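Local coordinates for protein catechol 1,2-dioxygenase (Acinetobacter sp., PDB 1DMH) that catalyses the ferric-iron-dependent intradiol cleavage of catechol by oxygen to cis,cis-muconate, an early step of the beta-ketoadipate pathway, working as a homodimer, at residues A[81-84]-A[85-89]; A[229-232]-A[233-236]; A[4-8]-A[9-13]; A[54-57]-A[58-61]. One frame throughout, in Å; residues are numbered along the deposited sequence.

In the fold
Contacts 1, 3 and 4 belong to the helical zipper that joins the two subunits, whereas contact 2 lies at a hairpin of the iron-bearing beta domain. Within one chain none of them touch: the centres of contacts 1 and 2 are about 19 Å apart, those of 3 and 4 about 23 Å, and those of 1 and 4 about 29 Å. The dimer brings the zipper contacts together, for contacts 3 and 4 both pack against helix 80-94, the site of contact 1, in the second subunit. Contact 1 also comes nearest to catalysis, the side chain of Asp81 being about 6 Å from bound 4-methylcatechol. Contact 4 holds a phospholipid.

Contact 1: A[81-84]-A[85-89]; sequences DHYL and DMRMD
His82 and Met86, one turn apart on helix 80-94 of the helical zipper, illustrate the i to i+4 pairing of an aromatic ring with a methionine. Met86 lays CG over one face of the imidazole, 3.7 Å above its plane and offset toward the rim, a CH-pi contact. SD follows more obliquely and reaches His82 NE2 at 3.7 Å. The ring can swing under the methionine because CG of His82 is anti to its backbone N (chi1 177°), while the methionine chain bends at chi3, beyond CG.

The same spacing recurs one residue on, where CD of Arg87 sits 4.2 Å above the Tyr83 ring plane near the rim, ring and guanidinium planes being 33° apart. Leu84 runs alongside Arg87, its CD2 3.9 Å from NH1 at the guanidinium edge. The polar ends of Tyr83 and Arg87 reach the second subunit, OH bonding to Tyr42 O and NH1 to Ile50 O there.

Asp85 is held by water on both carboxylate oxygens. One water donates to Asp81 O and to Asp85 OD1, each at 2.7 Å; another donates to OD2 and also bonds His82 ND1 in the ring plane, again at 2.7 Å to each. These bridges hold the carboxylate beside the first turn and probably favour a charged aspartate. Backbone bonds such as Met86 N to His82 O, 2.9 Å, complete a regular alpha-helix whose i to i+4 side-chain pairs face the partner subunit, as befits a helical zipper.

Contact 2: A[229-232]-A[233-236]; sequences VSAD and GHRK
The carbonyl oxygen of Asp232 accepts a hydrogen bond from His234 ND1 at 2.9 Å, the shortest direct bond across this hairpin turn. The oxygen lies close to the imidazole plane, at the ring edge, while the donor stands 31° out of the carbonyl plane. With CG of His234 anti to the carbonyl carbon (chi1 -62°), the ring swings back beside the turn and points its ND1 edge at that oxygen.

The turn itself is a type II beta turn from Ala231 to His234, closed by His234 N bonding to Ala231 O at 3.1 Å. Gly233 occupies its third position with a positive phi of 74°, a conformation that glycine adopts easily. Beyond the turn a water links the two arms, donating to His234 O at 2.7 Å and accepting from Ala231 N at 3.1 Å. Further from the turn, Lys236 CG rests against Ser230 CB at 4.1 Å, and Lys236 CA makes a CH...O contact of 3.5 Å with Val229 O. The hairpin joins strands 220-230 and 237-243.

His234 NE2 is bonded to the backbone N of Ala143, an N-H that can only donate. With ND1 giving its proton to Asp232 O, the ring is consistent with a neutral imidazole protonated on ND1 alone.

Contact 3: A[4-8]-A[9-13]; sequences KIFNT and QDVQD
Hydrogen bonds come first where Phe6 meets Gln12 and Thr8 starts helix 9-18. Gln12 NE2 donates to Phe6 O at 2.5 Å, a value so short that its exact length is doubtful, with the acceptor close to the amide plane. Thr8 O receives Gln12 N at 3.0 Å, nearly straight, with an N-H...O angle of 173°. Thr8 is the N-cap and also ends a type I turn from Ile5; its OG1, placed between backbone N and carbonyl carbon (chi1 61°), donates to Ile5 O at 2.8 Å in the carbonyl plane on a lone pair. Thr8 N reaches the same oxygen at 3.0 Å, so Ile5 O accepts two bonds.

The second kind is an amide nitrogen over an aromatic face, the amide standing steeply on the ring. Gln12 NE2 lies 3.4 Å above the centre of the Phe6 ring, amide and ring planes 78° apart, and a bend at chi2 carries the amide back to it.

Apolar packing is carried by Val11. Val11 CG2 meets Ile5 CG1 at 4.0 Å, and Val11 CG1 approaches Phe6 CD1 at 4.1 Å, the side chains crossing at about a right angle. Ile5 and Val11 both pack on Met86 of the second subunit, and Phe6 on Tyr83 there.

Each polar link ties a carbonyl of the turn either to the cap or to the first helical turn. The chemistry thus couples the incoming chain to the helix start, the Gln12 amide nitrogen probably serving the Phe6 carbonyl while it rests over the Phe6 ring.

Contact 4: A[54-57]-A[58-61]; sequences EYWA and GVAY. With LIO ([1-pentadecanoyl-2-decanoyl-glycerol-3-yl]phosphonyl choline), chain E.
Gly58, bonded through its N to Glu54 O one turn back, lies against a phospholipid tail, an unusual neighbour in a soluble enzyme. LIO C16 passes 4.1 Å from Gly58 CA, and the tail lies directly against the bare backbone of the glycine. The two acyl tails diverge along the helix. The longer one begins beside Glu54, whose CG is 3.3 Å from the ester carbonyl oxygen O11 of LIO, passes Gly58 and continues by Tyr55, with C22 set obliquely to the ring and C24 3.7 Å from OH. The shorter tail runs by Tyr61, its C36 3.5 Å from CD2.

Val59 touches both aromatic residues of the preceding turn. Its CG2 meets Tyr55 CE2 at 3.4 Å, while CB meets Trp56 CE3 at 3.8 Å, the valine lying alongside the indole and pointing the same way. Tyr55 can reach forward because its CG is anti to the backbone N (chi1 178°); the indole, with CG beside its own backbone N (chi1 -67°), receives Tyr55 CD2 3.7 Å above its plane, over its centre. Backbone bonds one turn apart, among them Ala60 N to Trp56 O at 2.9 Å, keep these groups in step.

The far ends of the side chains are tied elsewhere. Glu54 OE2 makes a salt bridge with Arg29 of the second subunit, Tyr55 OH bonds to Ser75 of that subunit, and Tyr61 OH to Pro207 O at the start of helix 207-214. Helix 52-67 thus packs Tyr55 and Trp56 on helix 80-94, and Val59 on helix 71-77, of the second subunit.

Contact 1: A[81-84]-A[85-89]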
loop_
_atom_site.group_PDB
_atom_site.type_symbol
_atom_site.label_atom_id
_atom_site.label_comp_id
_atom_site.label_asym_id
_atom_site.label_seq_id
_atom_site.Cartn_x
_atom_site.Cartn_y
_atom_site.Cartn_z
ATOM N N ASP A 81 -11.245 10.370 2.916
ATOM C CA ASP A 81 -11.269 11.394 3.951
ATOM C C ASP A 81 -12.627 12.103 3.995
ATOM O O ASP A 81 -13.200 12.312 5.070
ATOM C CB ASP A 81 -10.149 12.415 3.699
ATOM C CG ASP A 81 -8.750 11.771 3.656
ATOM O OD1 ASP A 81 -8.615 10.641 3.127
ATOM O OD2 ASP A 81 -7.787 12.433 4.126
ATOM N N HIS A 82 -13.138 12.479 2.827
ATOM C CA HIS A 82 -14.420 13.164 2.761
ATOM C C HIS A 82 -15.540 12.214 3.155
ATOM O O HIS A 82 -16.490 12.624 3.799
ATOM C CB HIS A 82 -14.666 13.712 1.354
ATOM C CG HIS A 82 -16.003 14.359 1.204
ATOM N ND1 HIS A 82 -16.419 15.391 2.020
ATOM C CD2 HIS A 82 -17.037 14.090 0.371
ATOM C CE1 HIS A 82 -17.656 15.731 1.695
ATOM N NE2 HIS A 82 -18.055 14.955 0.697
ATOM N N TYR A 83 -15.429 10.944 2.761
ATOM C CA TYR A 83 -16.442 9.933 3.107
ATOM C C TYR A 83 -16.565 9.797 4.630
ATOM O O TYR A 83 -17.678 9.704 5.156
ATOM C CB TYR A 83 -16.068 8.566 2.510
ATOM C CG TYR A 83 -17.013 7.416 2.868
ATOM C CD1 TYR A 83 -18.393 7.492 2.623
ATOM C CD2 TYR A 83 -16.505 6.218 3.364
ATOM C CE1 TYR A 83 -19.237 6.385 2.856
ATOM C CE2 TYR A 83 -17.327 5.111 3.601
ATOM C CZ TYR A 83 -18.687 5.191 3.343
ATOM O OH TYR A 83 -19.455 4.058 3.517
ATOM N N LEU A 84 -15.428 9.772 5.332
ATOM C CA LEU A 84 -15.412 9.670 6.789
ATOM C C LEU A 84 -16.094 10.893 7.396
ATOM O O LEU A 84 -16.766 10.777 8.413
ATOM C CB LEU A 84 -13.972 9.532 7.310
ATOM C CG LEU A 84 -13.230 8.240 6.893
ATOM C CD1 LEU A 84 -11.792 8.253 7.429
ATOM C CD2 LEU A 84 -13.977 7.018 7.394
ATOM N N ASP A 85 -15.924 12.070 6.785
ATOM C CA ASP A 85 -16.598 13.263 7.289
ATOM C C ASP A 85 -18.092 13.128 7.046
ATOM O O ASP A 85 -18.903 13.561 7.868
ATOM C CB ASP A 85 -16.134 14.549 6.601
ATOM C CG ASP A 85 -14.735 14.996 7.024
ATOM O OD1 ASP A 85 -14.221 14.550 8.075
ATOM O OD2 ASP A 85 -14.159 15.838 6.305
ATOM N N MET A 86 -18.476 12.550 5.912
ATOM C CA MET A 86 -19.906 12.394 5.645
ATOM C C MET A 86 -20.522 11.524 6.731
ATOM O O MET A 86 -21.650 11.773 7.180
ATOM C CB MET A 86 -20.146 11.760 4.267
ATOM C CG MET A 86 -19.724 12.649 3.114
ATOM S SD MET A 86 -19.916 11.824 1.509
ATOM C CE MET A 86 -21.762 11.847 1.359
ATOM N N ARG A 87 -19.789 10.498 7.159
ATOM C CA ARG A 87 -20.293 9.621 8.198
ATOM C C ARG A 87 -20.431 10.422 9.487
ATOM O O ARG A 87 -21.457 10.319 10.186
ATOM C CB ARG A 87 -19.356 8.441 8.392
ATOM C CG ARG A 87 -19.300 7.503 7.203
ATOM C CD ARG A 87 -18.264 6.436 7.467
ATOM N NE ARG A 87 -18.716 5.484 8.478
ATOM C CZ ARG A 87 -17.960 5.006 9.471
ATOM N NH1 ARG A 87 -16.681 5.386 9.628
ATOM N NH2 ARG A 87 -18.484 4.105 10.297
ATOM N N MET A 88 -19.414 11.227 9.807
ATOM C CA MET A 88 -19.476 12.048 11.013
ATOM C C MET A 88 -20.661 13.018 10.976
ATOM O O MET A 88 -21.348 13.209 11.998
ATOM C CB MET A 88 -18.175 12.795 11.213
ATOM C CG MET A 88 -17.094 11.885 11.709
ATOM S SD MET A 88 -15.573 12.772 12.125
ATOM C CE MET A 88 -14.609 12.696 10.614
ATOM N N ASP A 89 -20.913 13.618 9.813
ATOM C CA ASP A 89 -22.056 14.524 9.679
ATOM C C ASP A 89 -23.377 13.793 9.895
ATOM O O ASP A 89 -24.278 14.297 10.579
ATOM C CB ASP A 89 -22.101 15.184 8.319
ATOM C CG ASP A 89 -21.034 16.226 8.147
ATOM O OD1 ASP A 89 -20.510 16.735 9.154
ATOM O OD2 ASP A 89 -20.736 16.551 6.993
HETATM O O HOH W 1 -12.251 12.866 7.505
HETATM O O HOH W 2 -15.087 16.715 3.931
#

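Contact 2: A[229-232]-A[233-236]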
loop_
_atom_site.group_PDB
_atom_site.type_symbol
_atom_site.label_atom_id
_atom_site.label_comp_id
_atom_site.label_asym_id
_atom_site.label_seq_id
_atom_site.Cartn_x
_atom_site.Cartn_y
_atom_site.Cartn_z
ATOM N N VAL A 229 -9.674 23.964 16.065
ATOM C CA VAL A 229 -10.102 24.865 17.117
ATOM C C VAL A 229 -10.551 23.949 18.258
ATOM O O VAL A 229 -11.374 23.045 18.066
ATOM C CB VAL A 229 -11.289 25.778 16.705
ATOM C CG1 VAL A 229 -11.617 26.767 17.853
ATOM C CG2 VAL A 229 -10.938 26.559 15.439
ATOM N N SER A 230 -9.970 24.145 19.432
ATOM C CA SER A 230 -10.377 23.368 20.598
ATOM C C SER A 230 -10.597 24.298 21.808
ATOM O O SER A 230 -10.019 25.396 21.887
ATOM C CB SER A 230 -9.349 22.271 20.916
ATOM O OG SER A 230 -8.064 22.782 21.142
ATOM N N ALA A 231 -11.459 23.865 22.721
ATOM C CA ALA A 231 -11.789 24.639 23.911
ATOM C C ALA A 231 -12.499 23.729 24.902
ATOM O O ALA A 231 -13.166 22.773 24.499
ATOM C CB ALA A 231 -12.705 25.791 23.538
ATOM N N ASP A 232 -12.381 24.031 26.191
ATOM C CA ASP A 232 -13.052 23.215 27.187
ATOM C C ASP A 232 -14.556 23.145 26.946
ATOM O O ASP A 232 -15.178 24.091 26.441
ATOM C CB ASP A 232 -12.753 23.749 28.585
ATOM C CG ASP A 232 -11.292 23.602 28.949
ATOM O OD1 ASP A 232 -10.780 22.470 28.867
ATOM O OD2 ASP A 232 -10.648 24.608 29.318
ATOM N N GLY A 233 -15.136 21.996 27.269
ATOM C CA GLY A 233 -16.564 21.812 27.084
ATOM C C GLY A 233 -17.039 21.634 25.649
ATOM O O GLY A 233 -18.225 21.391 25.402
ATOM N N HIS A 234 -16.134 21.744 24.683
ATOM C CA HIS A 234 -16.544 21.597 23.281
ATOM C C HIS A 234 -15.721 20.552 22.559
ATOM O O HIS A 234 -14.609 20.194 22.998
ATOM C CB HIS A 234 -16.405 22.917 22.519
ATOM C CG HIS A 234 -17.273 24.013 23.042
ATOM N ND1 HIS A 234 -16.999 24.682 24.215
ATOM C CD2 HIS A 234 -18.427 24.540 22.564
ATOM C CE1 HIS A 234 -17.945 25.577 24.436
ATOM N NE2 HIS A 234 -18.825 25.511 23.451
ATOM N N ARG A 235 -16.275 20.070 21.451
ATOM C CA ARG A 235 -15.584 19.075 20.636
ATOM C C ARG A 235 -14.532 19.805 19.801
ATOM O O ARG A 235 -14.655 21.006 19.534
ATOM C CB ARG A 235 -16.575 18.344 19.715
ATOM C CG ARG A 235 -17.716 17.637 20.470
ATOM C CD ARG A 235 -18.562 16.767 19.539
ATOM N NE ARG A 235 -19.147 17.536 18.448
ATOM C CZ ARG A 235 -19.831 17.003 17.438
ATOM N NH1 ARG A 235 -20.032 15.683 17.368
ATOM N NH2 ARG A 235 -20.319 17.794 16.489
ATOM N N LYS A 236 -13.489 19.089 19.404
ATOM C CA LYS A 236 -12.434 19.700 18.600
ATOM C C LYS A 236 -12.937 19.827 17.156
ATOM O O LYS A 236 -13.429 18.852 16.554
ATOM C CB LYS A 236 -11.178 18.853 18.654
ATOM C CG LYS A 236 -10.007 19.469 17.991
ATOM C CD LYS A 236 -8.851 18.507 18.131
ATOM C CE LYS A 236 -7.566 19.136 17.637
ATOM N NZ LYS A 236 -6.403 18.281 18.033
HETATM O O HOH W 3 -12.191 20.980 22.035
#

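Contact 3: A[4-8]-A[9-13]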
loop_
_atom_site.group_PDB
_atom_site.type_symbol
_atom_site.label_atom_id
_atom_site.label_comp_id
_atom_site.label_asym_id
_atom_site.label_seq_id
_atom_site.Cartn_x
_atom_site.Cartn_y
_atom_site.Cartn_z
ATOM N N LYS A 4 -14.978 -19.628 -12.264
ATOM C CA LYS A 4 -15.728 -19.280 -11.073
ATOM C C LYS A 4 -15.423 -20.286 -10.003
ATOM O O LYS A 4 -15.949 -21.386 -10.021
ATOM C CB LYS A 4 -17.225 -19.274 -11.361
ATOM C CG LYS A 4 -17.640 -18.217 -12.361
ATOM C CD LYS A 4 -19.114 -18.354 -12.709
ATOM C CE LYS A 4 -19.481 -17.462 -13.903
ATOM N NZ LYS A 4 -20.887 -17.690 -14.382
ATOM N N ILE A 5 -14.555 -19.909 -9.074
ATOM C CA ILE A 5 -14.182 -20.788 -7.985
ATOM C C ILE A 5 -14.333 -20.088 -6.645
ATOM O O ILE A 5 -14.179 -20.703 -5.599
ATOM C CB ILE A 5 -12.715 -21.294 -8.135
ATOM C CG1 ILE A 5 -11.710 -20.135 -8.045
ATOM C CG2 ILE A 5 -12.565 -22.000 -9.462
ATOM C CD1 ILE A 5 -10.253 -20.626 -8.074
ATOM N N PHE A 6 -14.653 -18.803 -6.667
ATOM C CA PHE A 6 -14.792 -18.083 -5.413
ATOM C C PHE A 6 -15.786 -18.755 -4.460
ATOM O O PHE A 6 -15.570 -18.853 -3.250
ATOM C CB PHE A 6 -15.252 -16.645 -5.648
ATOM C CG PHE A 6 -15.431 -15.873 -4.377
ATOM C CD1 PHE A 6 -14.326 -15.471 -3.633
ATOM C CD2 PHE A 6 -16.705 -15.608 -3.879
ATOM C CE1 PHE A 6 -14.486 -14.817 -2.412
ATOM C CE2 PHE A 6 -16.877 -14.957 -2.664
ATOM C CZ PHE A 6 -15.766 -14.558 -1.928
ATOM N N ASN A 7 -16.887 -19.226 -5.019
ATOM C CA ASN A 7 -17.907 -19.826 -4.179
ATOM C C ASN A 7 -17.677 -21.273 -3.739
ATOM O O ASN A 7 -18.505 -21.841 -3.041
ATOM C CB ASN A 7 -19.264 -19.711 -4.862
ATOM C CG ASN A 7 -20.400 -19.774 -3.867
ATOM O OD1 ASN A 7 -20.522 -18.896 -3.006
ATOM N ND2 ASN A 7 -21.227 -20.818 -3.961
ATOM N N THR A 8 -16.558 -21.877 -4.104
ATOM C CA THR A 8 -16.326 -23.257 -3.699
ATOM C C THR A 8 -15.841 -23.333 -2.272
ATOM O O THR A 8 -15.306 -22.357 -1.735
ATOM C CB THR A 8 -15.292 -23.931 -4.588
ATOM O OG1 THR A 8 -14.040 -23.239 -4.492
ATOM C CG2 THR A 8 -15.766 -23.917 -6.026
ATOM N N GLN A 9 -16.022 -24.495 -1.655
ATOM C CA GLN A 9 -15.580 -24.687 -0.281
ATOM C C GLN A 9 -14.079 -24.528 -0.140
ATOM O O GLN A 9 -13.608 -24.063 0.887
ATOM C CB GLN A 9 -15.997 -26.065 0.248
ATOM C CG GLN A 9 -17.506 -26.165 0.478
ATOM C CD GLN A 9 -18.048 -24.985 1.320
ATOM O OE1 GLN A 9 -17.690 -24.824 2.500
ATOM N NE2 GLN A 9 -18.900 -24.147 0.701
ATOM N N ASP A 10 -13.323 -24.914 -1.162
ATOM C CA ASP A 10 -11.876 -24.778 -1.085
ATOM C C ASP A 10 -11.454 -23.314 -0.928
ATOM O O ASP A 10 -10.602 -23.006 -0.093
ATOM C CB ASP A 10 -11.227 -25.400 -2.312
ATOM C CG ASP A 10 -11.545 -26.869 -2.429
ATOM O OD1 ASP A 10 -11.274 -27.591 -1.452
ATOM O OD2 ASP A 10 -12.074 -27.307 -3.476
ATOM N N VAL A 11 -12.050 -22.412 -1.708
ATOM C CA VAL A 11 -11.709 -20.997 -1.592
ATOM C C VAL A 11 -12.259 -20.382 -0.295
ATOM O O VAL A 11 -11.558 -19.637 0.398
ATOM C CB VAL A 11 -12.211 -20.202 -2.807
ATOM C CG1 VAL A 11 -12.024 -18.685 -2.572
ATOM C CG2 VAL A 11 -11.441 -20.652 -4.041
ATOM N N GLN A 12 -13.501 -20.705 0.055
ATOM C CA GLN A 12 -14.066 -20.160 1.283
ATOM C C GLN A 12 -13.277 -20.584 2.539
ATOM O O GLN A 12 -13.024 -19.747 3.421
ATOM C CB GLN A 12 -15.543 -20.548 1.370
ATOM C CG GLN A 12 -16.345 -19.937 0.204
ATOM C CD GLN A 12 -16.240 -18.427 0.182
ATOM O OE1 GLN A 12 -16.529 -17.774 1.184
ATOM N NE2 GLN A 12 -15.827 -17.862 -0.944
ATOM N N ASP A 13 -12.870 -21.856 2.621
ATOM C CA ASP A 13 -12.093 -22.311 3.776
ATOM C C ASP A 13 -10.715 -21.672 3.783
ATOM O O ASP A 13 -10.190 -21.287 4.841
ATOM C CB ASP A 13 -11.932 -23.829 3.786
ATOM C CG ASP A 13 -13.235 -24.548 4.099
ATOM O OD1 ASP A 13 -14.119 -23.922 4.740
ATOM O OD2 ASP A 13 -13.357 -25.742 3.726
#

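Contact 4: A[54-57]-A[58-61]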
loop_
_atom_site.group_PDB
_atom_site.type_symbol
_atom_site.label_atom_id
_atom_site.label_comp_id
_atom_site.label_asym_id
_atom_site.label_seq_id
_atom_site.Cartn_x
_atom_site.Cartn_y
_atom_site.Cartn_z
ATOM N N GLU A 54 -2.312 -7.901 -14.319
ATOM C CA GLU A 54 -2.927 -6.719 -13.711
ATOM C C GLU A 54 -2.678 -6.720 -12.207
ATOM O O GLU A 54 -2.327 -5.688 -11.624
ATOM C CB GLU A 54 -4.429 -6.682 -13.982
ATOM C CG GLU A 54 -4.748 -6.383 -15.435
ATOM C CD GLU A 54 -6.224 -6.562 -15.766
ATOM O OE1 GLU A 54 -6.820 -7.535 -15.267
ATOM O OE2 GLU A 54 -6.786 -5.746 -16.541
ATOM N N TYR A 55 -2.878 -7.875 -11.583
ATOM C CA TYR A 55 -2.684 -7.984 -10.148
ATOM C C TYR A 55 -1.291 -7.496 -9.693
ATOM O O TYR A 55 -1.183 -6.682 -8.769
ATOM C CB TYR A 55 -2.892 -9.433 -9.695
ATOM C CG TYR A 55 -2.638 -9.588 -8.206
ATOM C CD1 TYR A 55 -3.581 -9.146 -7.280
ATOM C CD2 TYR A 55 -1.415 -10.098 -7.725
ATOM C CE1 TYR A 55 -3.328 -9.195 -5.910
ATOM C CE2 TYR A 55 -1.144 -10.150 -6.353
ATOM C CZ TYR A 55 -2.111 -9.694 -5.453
ATOM O OH TYR A 55 -1.883 -9.708 -4.103
ATOM N N TRP A 56 -0.228 -7.987 -10.337
ATOM C CA TRP A 56 1.119 -7.587 -9.948
ATOM C C TRP A 56 1.455 -6.112 -10.216
ATOM O O TRP A 56 2.302 -5.535 -9.539
ATOM C CB TRP A 56 2.151 -8.538 -10.554
ATOM C CG TRP A 56 2.020 -9.910 -9.956
ATOM C CD1 TRP A 56 1.513 -11.033 -10.550
ATOM C CD2 TRP A 56 2.276 -10.258 -8.590
ATOM N NE1 TRP A 56 1.432 -12.063 -9.631
ATOM C CE2 TRP A 56 1.893 -11.612 -8.418
ATOM C CE3 TRP A 56 2.789 -9.550 -7.486
ATOM C CZ2 TRP A 56 2.009 -12.279 -7.193
ATOM C CZ3 TRP A 56 2.897 -10.216 -6.251
ATOM C CH2 TRP A 56 2.509 -11.566 -6.122
ATOM N N ALA A 57 0.801 -5.499 -11.190
ATOM C CA ALA A 57 0.984 -4.061 -11.428
ATOM C C ALA A 57 0.400 -3.345 -10.182
ATOM O O ALA A 57 0.950 -2.337 -9.709
ATOM C CB ALA A 57 0.218 -3.629 -12.676
ATOM N N GLY A 58 -0.707 -3.883 -9.658
ATOM C CA GLY A 58 -1.346 -3.341 -8.465
ATOM C C GLY A 58 -0.450 -3.492 -7.249
ATOM O O GLY A 58 -0.346 -2.575 -6.428
ATOM N N VAL A 59 0.215 -4.637 -7.125
ATOM C CA VAL A 59 1.127 -4.857 -5.994
ATOM C C VAL A 59 2.326 -3.907 -6.076
ATOM O O VAL A 59 2.741 -3.328 -5.068
ATOM C CB VAL A 59 1.628 -6.318 -5.958
ATOM C CG1 VAL A 59 2.758 -6.454 -4.911
ATOM C CG2 VAL A 59 0.448 -7.259 -5.610
ATOM N N ALA A 60 2.877 -3.756 -7.281
ATOM C CA ALA A 60 4.014 -2.858 -7.511
ATOM C C ALA A 60 3.611 -1.417 -7.146
ATOM O O ALA A 60 4.376 -0.689 -6.536
ATOM C CB ALA A 60 4.448 -2.926 -8.978
ATOM N N TYR A 61 2.408 -1.015 -7.537
ATOM C CA TYR A 61 1.922 0.317 -7.239
ATOM C C TYR A 61 1.892 0.542 -5.737
ATOM O O TYR A 61 2.231 1.605 -5.262
ATOM C CB TYR A 61 0.519 0.496 -7.788
ATOM C CG TYR A 61 -0.051 1.855 -7.499
ATOM C CD1 TYR A 61 0.310 2.959 -8.272
ATOM C CD2 TYR A 61 -0.889 2.052 -6.410
ATOM C CE1 TYR A 61 -0.160 4.252 -7.956
ATOM C CE2 TYR A 61 -1.366 3.339 -6.078
ATOM C CZ TYR A 61 -0.991 4.433 -6.853
ATOM O OH TYR A 61 -1.417 5.699 -6.514
HETATM C C1 LIO E . -0.957 0.818 -16.190
HETATM C C2 LIO E . -1.575 1.054 -14.975
HETATM C C3 LIO E . -2.392 -0.028 -14.696
HETATM C C4 LIO E . 1.498 0.064 -19.622
HETATM C C5 LIO E . 2.144 0.916 -20.748
HETATM C C6 LIO E . 3.861 -0.772 -21.286
HETATM C C7 LIO E . 3.354 0.975 -22.855
HETATM C C8 LIO E . 1.768 -0.786 -22.499
HETATM C C11 LIO E . -3.443 -2.207 -14.973
HETATM C C12 LIO E . -4.005 -1.875 -13.569
HETATM C C13 LIO E . -4.773 -3.044 -12.976
HETATM C C14 LIO E . -4.874 -2.855 -11.469
HETATM C C15 LIO E . -5.454 -4.126 -10.842
HETATM C C16 LIO E . -5.261 -4.082 -9.333
HETATM C C17 LIO E . -5.834 -5.343 -8.686
HETATM C C18 LIO E . -6.334 -5.015 -7.278
HETATM C C19 LIO E . -5.148 -4.659 -6.388
HETATM C C20 LIO E . -4.872 -5.804 -5.443
HETATM C C21 LIO E . -4.080 -5.279 -4.254
HETATM C C22 LIO E . -3.719 -6.465 -3.363
HETATM C C23 LIO E . -2.760 -6.018 -2.273
HETATM C C24 LIO E . -2.412 -7.216 -1.400
HETATM C C25 LIO E . -0.919 -7.203 -1.101
HETATM C C31 LIO E . -1.002 1.806 -12.480
HETATM C C32 LIO E . -2.438 1.740 -11.919
HETATM C C33 LIO E . -2.466 0.816 -10.686
HETATM C C34 LIO E . -3.795 0.992 -9.947
HETATM C C35 LIO E . -3.933 -0.054 -8.844
HETATM C C36 LIO E . -3.961 0.648 -7.491
HETATM C C37 LIO E . -4.842 -0.125 -6.508
HETATM C C38 LIO E . -4.842 0.607 -5.160
HETATM C C39 LIO E . -6.275 0.976 -4.768
HETATM C C40 LIO E . -6.322 1.372 -3.290
HETATM N N LIO E . 2.776 0.079 -21.834
HETATM O O2 LIO E . -0.639 1.480 -13.885
HETATM O O3 LIO E . -2.556 -1.185 -15.571
HETATM O O11 LIO E . -3.711 -3.259 -15.568
HETATM O O31 LIO E . -0.085 2.153 -11.713
HETATM O O1P LIO E . -1.538 0.159 -18.999
HETATM O O2P LIO E . -0.605 2.356 -19.606
HETATM O O3P LIO E . -1.002 1.828 -17.232
HETATM O O4P LIO E . 0.838 0.692 -18.478
HETATM P P LIO E . -0.580 1.251 -18.575
#